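Local coordinates for protein tripeptidase (Staphylococcus aureus subsp. aureus, PDB 3RZA) that probably acts as a metal-dependent peptidase of the M20 family that removes amino-terminal residues from tripeptides, at residues Ser223-Ala228 and Ile259-Val264. Numbering follows the deposited sequence.
Sequences SAINIA and IVADEV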
loop_
_atom_site.group_PDB
_atom_site.type_symbol
_atom_site.label_atom_id
_atom_site.label_comp_id
_atom_site.label_asym_id
_atom_site.label_seq_id
_atom_site.Cartn_x
_atom_site.Cartn_y
_atom_site.Cartn_z
ATOM N N SER A 223 -10.025 -13.474 -3.565
ATOM C CA SER A 223 -8.977 -12.466 -3.495
ATOM C C SER A 223 -9.499 -11.117 -3.993
ATOM O O SER A 223 -9.930 -11.033 -5.135
ATOM C CB SER A 223 -7.773 -12.853 -4.326
ATOM O OG SER A 223 -6.774 -11.860 -4.179
ATOM N N ALA A 224 -9.450 -10.080 -3.140
ATOM C CA ALA A 224 -9.726 -8.704 -3.560
ATOM C C ALA A 224 -8.659 -8.148 -4.514
ATOM O O ALA A 224 -8.967 -7.295 -5.331
ATOM C CB ALA A 224 -9.881 -7.769 -2.319
ATOM N N ILE A 225 -7.413 -8.628 -4.409
ATOM C CA ILE A 225 -6.337 -8.243 -5.368
ATOM C C ILE A 225 -6.663 -8.736 -6.784
ATOM O O ILE A 225 -6.680 -7.915 -7.724
ATOM C CB ILE A 225 -4.950 -8.733 -4.931
ATOM C CG1 ILE A 225 -4.468 -7.938 -3.718
ATOM C CG2 ILE A 225 -3.938 -8.631 -6.089
ATOM C CD1 ILE A 225 -3.213 -8.557 -3.021
ATOM N N ASN A 226 -7.001 -10.030 -6.918
ATOM C CA ASN A 226 -7.418 -10.584 -8.235
ATOM C C ASN A 226 -8.615 -9.847 -8.823
ATOM O O ASN A 226 -8.609 -9.536 -9.992
ATOM C CB ASN A 226 -7.733 -12.087 -8.168
ATOM C CG ASN A 226 -6.519 -12.926 -7.804
ATOM O OD1 ASN A 226 -5.450 -12.395 -7.472
ATOM N ND2 ASN A 226 -6.672 -14.232 -7.868
ATOM N N ILE A 227 -9.625 -9.570 -7.992
ATOM C CA ILE A 227 -10.831 -8.853 -8.436
ATOM C C ILE A 227 -10.520 -7.448 -8.966
ATOM O O ILE A 227 -10.962 -7.086 -10.063
ATOM C CB ILE A 227 -11.872 -8.698 -7.297
ATOM C CG1 ILE A 227 -12.534 -10.032 -6.989
ATOM C CG2 ILE A 227 -12.955 -7.674 -7.701
ATOM C CD1 ILE A 227 -13.384 -10.007 -5.715
ATOM N N ALA A 228 -9.770 -6.685 -8.156
ATOM C CA ALA A 228 -9.355 -5.318 -8.454
ATOM C C ALA A 228 -8.482 -5.241 -9.702
ATOM O O ALA A 228 -8.695 -4.352 -10.541
ATOM C CB ALA A 228 -8.608 -4.711 -7.244
ATOM N N ILE A 259 -1.946 -15.453 3.017
ATOM C CA ILE A 259 -3.369 -15.156 3.246
ATOM C C ILE A 259 -3.993 -14.642 1.956
ATOM O O ILE A 259 -3.423 -13.762 1.308
ATOM C CB ILE A 259 -3.509 -14.080 4.383
ATOM C CG1 ILE A 259 -2.983 -14.637 5.715
ATOM C CG2 ILE A 259 -4.956 -13.615 4.530
ATOM C CD1 ILE A 259 -3.698 -15.914 6.214
ATOM N N VAL A 260 -5.154 -15.189 1.572
ATOM C CA VAL A 260 -5.941 -14.626 0.465
ATOM C C VAL A 260 -6.393 -13.210 0.907
ATOM O O VAL A 260 -6.995 -13.061 1.979
ATOM C CB VAL A 260 -7.169 -15.531 0.050
ATOM C CG1 VAL A 260 -7.997 -14.872 -1.086
ATOM C CG2 VAL A 260 -6.714 -16.911 -0.406
ATOM N N ALA A 261 -6.024 -12.188 0.115
ATOM C CA ALA A 261 -6.268 -10.774 0.457
ATOM C C ALA A 261 -7.746 -10.455 0.380
ATOM O O ALA A 261 -8.365 -10.678 -0.657
ATOM C CB ALA A 261 -5.482 -9.837 -0.518
ATOM N N ASP A 262 -8.319 -9.944 1.464
ATOM C CA ASP A 262 -9.773 -9.647 1.496
ATOM C C ASP A 262 -10.150 -8.161 1.327
ATOM O O ASP A 262 -11.348 -7.835 1.428
ATOM C CB ASP A 262 -10.434 -10.241 2.748
ATOM C CG ASP A 262 -10.043 -9.528 4.039
ATOM O OD1 ASP A 262 -9.108 -8.715 4.034
ATOM O OD2 ASP A 262 -10.664 -9.840 5.081
ATOM N N GLU A 263 -9.171 -7.287 1.078
ATOM C CA GLU A 263 -9.432 -5.863 0.891
ATOM C C GLU A 263 -8.411 -5.168 0.027
ATOM O O GLU A 263 -7.214 -5.280 0.274
ATOM C CB GLU A 263 -9.513 -5.136 2.228
ATOM C CG GLU A 263 -9.724 -3.600 2.110
ATOM C CD GLU A 263 -10.191 -2.942 3.401
ATOM O OE1 GLU A 263 -10.434 -3.654 4.370
ATOM O OE2 GLU A 263 -10.316 -1.703 3.447
ATOM N N VAL A 264 -8.914 -4.366 -0.912
ATOM C CA VAL A 264 -8.105 -3.480 -1.725
ATOM C C VAL A 264 -8.784 -2.126 -1.796
ATOM O O VAL A 264 -9.997 -2.051 -2.034
ATOM C CB VAL A 264 -7.951 -4.048 -3.147
ATOM C CG1 VAL A 264 -7.344 -3.018 -4.077
ATOM C CG2 VAL A 264 -7.086 -5.289 -3.118
HETATM O O HOH W 1 -4.824 -12.765 -2.619
#
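S223 OG links the two segments through one water, to which it donates at 2.7 Å; A261 N donates to the same water, while S223 OG also receives two weak bonds from I225 N and N226 N. S223 is thus the N-cap of helix 224-234, in what is consistent with the lid (dimerisation) domain of M20 peptidases, where helices cover one face of an antiparallel sheet far from the metal-binding domain. A chi1 of -178° turns the hydroxyl away from S223 N and back toward the amides of I225 and N226. The bond from N226 N is nearly straight at 174°, the one from I225 N strongly bent. A direct bond joins the segments next to the water bridge: A224 N, which has no acceptor within its own helix, donates to A261 O at 2.8 Å, on the loop leading into strand 263-272. S223 CA adds a CA-H...O contact to A261 O, and CG1 of V260 packs against the S223 backbone, 3.5 Å from S223 N.

Beyond the cap the contact becomes apolar. The methyl of A224 rests on the backbone between D262 and E263, 3.5 Å from E263 N. I225 and V264 cross at about a right angle, and each branch of V264 has its own partner on the helix: CG2 lies against I225 CG1 and the A224 carbonyl, CG1 against the methyl of A228 one turn on. F251 of the adjoining strand 244-253 touches both A228 and V264. The contact lies against the second subunit, G249 of which packs on I225 and A261; between those two residues, I225 CD1 meets A261 CB at 3.6 Å.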